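Local coordinates for protein mannan endo-1,4-beta-mannosidase (Cryptopygus antarcticus, PDB 4OOU) that hydrolyses the internal beta-1,4-mannosidic linkages of mannans, galactomannans and glucomannans, releasing mainly short manno-oligosaccharides, at residues 273-282 against 303-314. Residues are numbered along the deposited sequence; the frame is centred on the assembly and turned at random.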
loop_
_atom_site.group_PDB
_atom_site.type_symbol
_atom_site.label_atom_id
_atom_site.label_comp_id
_atom_site.label_asym_id
_atom_site.label_seq_id
_atom_site.Cartn_x
_atom_site.Cartn_y
_atom_site.Cartn_z
ATOM N N ILE A 273 11.609 0.484 8.673
ATOM C CA ILE A 273 11.794 0.972 7.307
ATOM C C ILE A 273 10.690 0.511 6.367
ATOM O O ILE A 273 9.885 -0.342 6.719
ATOM C CB ILE A 273 13.173 0.632 6.722
ATOM C CG1 ILE A 273 13.436 -0.887 6.645
ATOM C CG2 ILE A 273 14.247 1.347 7.517
ATOM C CD1 ILE A 273 14.628 -1.290 5.773
ATOM N N ILE A 274 10.595 1.147 5.210
ATOM C CA ILE A 274 9.794 0.565 4.156
ATOM C C ILE A 274 10.732 -0.228 3.286
ATOM O O ILE A 274 11.887 0.100 3.168
ATOM C CB ILE A 274 8.957 1.564 3.345
ATOM C CG1 ILE A 274 9.772 2.691 2.752
ATOM C CG2 ILE A 274 7.879 2.152 4.211
ATOM C CD1 ILE A 274 8.890 3.682 1.997
ATOM N N ASN A 275 10.223 -1.302 2.713
ATOM C CA ASN A 275 11.012 -2.184 1.882
ATOM C C ASN A 275 10.855 -1.894 0.408
ATOM O O ASN A 275 11.709 -2.318 -0.377
ATOM C CB ASN A 275 10.616 -3.599 2.206
ATOM C CG ASN A 275 10.818 -3.888 3.661
ATOM O OD1 ASN A 275 9.869 -4.083 4.433
ATOM N ND2 ASN A 275 12.078 -3.833 4.073
ATOM N N PHE A 276 9.774 -1.184 0.056
ATOM C CA PHE A 276 9.485 -0.737 -1.291
ATOM C C PHE A 276 8.697 0.577 -1.295
ATOM O O PHE A 276 7.804 0.798 -0.477
ATOM C CB PHE A 276 8.818 -1.838 -2.147
ATOM C CG PHE A 276 7.368 -2.173 -1.820
ATOM C CD1 PHE A 276 6.319 -1.406 -2.306
ATOM C CD2 PHE A 276 7.048 -3.328 -1.131
ATOM C CE1 PHE A 276 4.992 -1.739 -2.040
ATOM C CE2 PHE A 276 5.727 -3.668 -0.868
ATOM C CZ PHE A 276 4.699 -2.867 -1.327
ATOM N N TYR A 277 9.079 1.472 -2.203
ATOM C CA TYR A 277 8.392 2.733 -2.398
ATOM C C TYR A 277 7.125 2.507 -3.214
ATOM O O TYR A 277 6.899 1.436 -3.805
ATOM C CB TYR A 277 9.305 3.683 -3.141
ATOM C CG TYR A 277 10.611 3.999 -2.420
ATOM C CD1 TYR A 277 10.650 4.845 -1.312
ATOM C CD2 TYR A 277 11.816 3.510 -2.894
ATOM C CE1 TYR A 277 11.850 5.142 -0.677
ATOM C CE2 TYR A 277 13.016 3.821 -2.273
ATOM C CZ TYR A 277 13.029 4.621 -1.163
ATOM O OH TYR A 277 14.250 4.895 -0.581
ATOM N N GLN A 278 6.293 3.531 -3.250
ATOM C CA GLN A 278 4.999 3.418 -3.884
ATOM C C GLN A 278 4.459 4.792 -4.150
ATOM O O GLN A 278 4.210 5.570 -3.220
ATOM C CB GLN A 278 4.032 2.668 -2.984
ATOM C CG GLN A 278 2.744 2.164 -3.649
ATOM C CD GLN A 278 1.636 1.858 -2.655
ATOM O OE1 GLN A 278 0.468 2.240 -2.878
ATOM N NE2 GLN A 278 1.985 1.192 -1.543
ATOM N N MET A 279 4.288 5.103 -5.426
ATOM C CA MET A 279 3.625 6.337 -5.801
ATOM C C MET A 279 2.249 6.016 -6.363
ATOM O O MET A 279 2.008 4.920 -6.867
ATOM C CB MET A 279 4.475 7.076 -6.814
ATOM C CG MET A 279 5.863 7.455 -6.311
ATOM S SD MET A 279 7.026 7.800 -7.647
ATOM C CE MET A 279 8.488 8.212 -6.698
ATOM N N HIS A 280 1.330 6.945 -6.196
ATOM C CA HIS A 280 0.023 6.879 -6.851
ATOM C C HIS A 280 -0.015 7.955 -7.897
ATOM O O HIS A 280 0.625 8.932 -7.709
ATOM C CB HIS A 280 -1.085 7.192 -5.864
ATOM C CG HIS A 280 -1.161 6.244 -4.723
ATOM N ND1 HIS A 280 -1.902 6.506 -3.597
ATOM C CD2 HIS A 280 -0.583 5.043 -4.527
ATOM C CE1 HIS A 280 -1.802 5.491 -2.765
ATOM N NE2 HIS A 280 -0.999 4.593 -3.303
ATOM N N THR A 281 -0.791 7.824 -8.973
ATOM C CA THR A 281 -0.739 8.852 -10.006
ATOM C C THR A 281 -2.037 9.024 -10.799
ATOM O O THR A 281 -2.634 8.059 -11.288
ATOM C CB THR A 281 0.488 8.640 -10.931
ATOM O OG1 THR A 281 0.763 9.844 -11.669
ATOM C CG2 THR A 281 0.271 7.468 -11.851
ATOM N N TYR A 282 -2.442 10.287 -10.906
ATOM C CA TYR A 282 -3.661 10.692 -11.551
ATOM C C TYR A 282 -3.448 12.036 -12.313
ATOM O O TYR A 282 -2.858 12.993 -11.791
ATOM C CB TYR A 282 -4.762 10.853 -10.480
ATOM C CG TYR A 282 -5.099 9.609 -9.662
ATOM C CD1 TYR A 282 -6.004 8.671 -10.121
ATOM C CD2 TYR A 282 -4.542 9.398 -8.417
ATOM C CE1 TYR A 282 -6.317 7.543 -9.379
ATOM C CE2 TYR A 282 -4.852 8.262 -7.666
ATOM C CZ TYR A 282 -5.737 7.336 -8.160
ATOM O OH TYR A 282 -6.046 6.211 -7.419
ATOM N N VAL A 303 15.935 5.774 -7.303
ATOM C CA VAL A 303 15.414 5.174 -6.073
ATOM C C VAL A 303 15.566 3.619 -6.104
ATOM O O VAL A 303 14.786 2.861 -5.522
ATOM C CB VAL A 303 13.987 5.701 -5.894
ATOM C CG1 VAL A 303 12.938 4.775 -6.508
ATOM C CG2 VAL A 303 13.723 6.015 -4.459
ATOM N N ASN A 304 16.665 3.199 -6.725
ATOM C CA ASN A 304 16.885 1.858 -7.183
ATOM C C ASN A 304 17.336 0.927 -6.057
ATOM O O ASN A 304 17.396 -0.271 -6.273
ATOM C CB ASN A 304 17.920 1.846 -8.326
ATOM C CG ASN A 304 17.665 2.916 -9.415
ATOM O OD1 ASN A 304 16.609 3.591 -9.501
ATOM N ND2 ASN A 304 18.648 3.063 -10.260
ATOM N N ASP A 305 17.663 1.490 -4.881
ATOM C CA ASP A 305 17.844 0.734 -3.615
ATOM C C ASP A 305 16.622 -0.163 -3.266
ATOM O O ASP A 305 16.765 -1.229 -2.618
ATOM C CB ASP A 305 18.175 1.690 -2.409
ATOM C CG ASP A 305 17.384 3.023 -2.452
ATOM O OD1 ASP A 305 17.355 3.620 -3.546
ATOM O OD2 ASP A 305 16.791 3.476 -1.427
ATOM N N LYS A 306 15.426 0.287 -3.665
ATOM C CA LYS A 306 14.172 -0.426 -3.329
ATOM C C LYS A 306 13.317 -0.509 -4.557
ATOM O O LYS A 306 13.415 0.365 -5.417
ATOM C CB LYS A 306 13.369 0.310 -2.255
ATOM C CG LYS A 306 14.091 0.539 -0.927
ATOM C CD LYS A 306 13.180 1.281 0.039
ATOM C CE LYS A 306 13.923 1.818 1.246
ATOM N NZ LYS A 306 14.460 0.680 2.068
ATOM N N PRO A 307 12.451 -1.534 -4.642
ATOM C CA PRO A 307 11.429 -1.602 -5.682
ATOM C C PRO A 307 10.499 -0.401 -5.585
ATOM O O PRO A 307 10.390 0.186 -4.513
ATOM C CB PRO A 307 10.666 -2.881 -5.358
ATOM C CG PRO A 307 11.503 -3.641 -4.387
ATOM C CD PRO A 307 12.285 -2.602 -3.654
ATOM N N LEU A 308 9.892 -0.015 -6.709
ATOM C CA LEU A 308 8.906 1.072 -6.790
ATOM C C LEU A 308 7.624 0.580 -7.500
ATOM O O LEU A 308 7.669 -0.012 -8.590
ATOM C CB LEU A 308 9.480 2.255 -7.557
ATOM C CG LEU A 308 8.519 3.395 -7.826
ATOM C CD1 LEU A 308 8.020 3.983 -6.534
ATOM C CD2 LEU A 308 9.248 4.464 -8.616
ATOM N N LEU A 309 6.497 0.808 -6.844
ATOM C CA LEU A 309 5.236 0.238 -7.226
ATOM C C LEU A 309 4.440 1.439 -7.610
ATOM O O LEU A 309 4.453 2.435 -6.881
ATOM C CB LEU A 309 4.588 -0.410 -5.994
ATOM C CG LEU A 309 3.439 -1.445 -5.954
ATOM C CD1 LEU A 309 2.428 -1.185 -4.841
ATOM C CD2 LEU A 309 2.705 -1.617 -7.273
ATOM N N ILE A 310 3.743 1.364 -8.731
ATOM C CA ILE A 310 2.672 2.319 -8.985
ATOM C C ILE A 310 1.414 1.792 -8.318
ATOM O O ILE A 310 0.729 0.914 -8.862
ATOM C CB ILE A 310 2.423 2.575 -10.484
ATOM C CG1 ILE A 310 3.762 2.934 -11.154
ATOM C CG2 ILE A 310 1.360 3.671 -10.637
ATOM C CD1 ILE A 310 3.722 3.139 -12.652
ATOM N N GLY A 311 1.095 2.368 -7.161
ATOM C CA GLY A 311 0.185 1.746 -6.191
ATOM C C GLY A 311 -1.263 1.944 -6.532
ATOM O O GLY A 311 -2.110 1.079 -6.245
ATOM N N GLU A 312 -1.544 3.087 -7.144
ATOM C CA GLU A 312 -2.843 3.349 -7.750
ATOM C C GLU A 312 -2.702 4.149 -9.034
ATOM O O GLU A 312 -1.802 4.978 -9.178
ATOM C CB GLU A 312 -3.716 4.183 -6.841
ATOM C CG GLU A 312 -3.890 3.740 -5.397
ATOM C CD GLU A 312 -4.640 4.796 -4.603
ATOM O OE1 GLU A 312 -5.095 5.806 -5.215
ATOM O OE2 GLU A 312 -4.757 4.638 -3.369
ATOM N N PHE A 313 -3.607 3.899 -9.970
ATOM C CA PHE A 313 -3.761 4.741 -11.140
ATOM C C PHE A 313 -5.094 4.419 -11.825
ATOM O O PHE A 313 -5.695 3.403 -11.532
ATOM C CB PHE A 313 -2.577 4.536 -12.090
ATOM C CG PHE A 313 -2.646 3.264 -12.889
ATOM C CD1 PHE A 313 -2.143 2.080 -12.376
ATOM C CD2 PHE A 313 -3.206 3.261 -14.163
ATOM C CE1 PHE A 313 -2.199 0.914 -13.109
ATOM C CE2 PHE A 313 -3.256 2.103 -14.906
ATOM C CZ PHE A 313 -2.758 0.928 -14.368
ATOM N N ALA A 314 -5.548 5.248 -12.748
ATOM C CA ALA A 314 -6.759 4.903 -13.481
ATOM C C ALA A 314 -6.814 5.455 -14.905
ATOM O O ALA A 314 -6.499 6.626 -15.107
ATOM C CB ALA A 314 -7.970 5.377 -12.702
#
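Tyr-282, which binds substrate, and Glu-312, the probable nucleophile, meet in the active site of this family 5 glycoside hydrolase, where the parallel strands 277-281 and 308-313 of the TIM barrel reach its catalytic, C-terminal end. Tyr-282 OH hydrogen-bonds Glu-312 OE1 in the plane of the phenol ring, though the modelled 2.4 Å is doubtful as an exact length. The other carboxylate oxygen, OE2, forms a salt bridge with Arg-81 and a hydrogen bond with a bound Tris molecule. His-280 packs flat against the same glutamate: the ring and carboxylate planes are 17° apart, and Glu-312 CG sits 3.6 Å from the imidazole centroid of His-280, almost on its normal. The rotation of that ring is fixed at two edges, by His-280 NE2 giving a hydrogen bond to Gln-278 OE1 (2.8 Å) and by ND1 bonding Glu-181, the probable proton donor/acceptor.

The backbone ladder beneath is parallel: it starts with Tyr-277 N to Pro-307 O, includes the straight bond from Gly-311 N to Met-279 O (2.7 Å, 168° at the hydrogen), and goes on to Thr-281 N and Glu-312 O. On the Met-279 face, Leu-308 CD1 lies 3.6 Å from Tyr-277 CB.

At the strands' N-terminal end, the Tyr-277 ring lies across Lys-306, whose CD stands over one face in a CH-pi contact, 3.8 Å from the centroid. Asp-305 OD2, at the ring edge, accepts a hydrogen bond from Tyr-277 OH, which comes in on the syn side of the carboxylate. Lys-306 runs extended past the ring and bends only at its last torsion (chi4 -65°). This turns Lys-306 NZ, which also forms a salt bridge with Asp-260, to Ile-274 O, 2.9 Å away and nearly in line with the carbonyl bond.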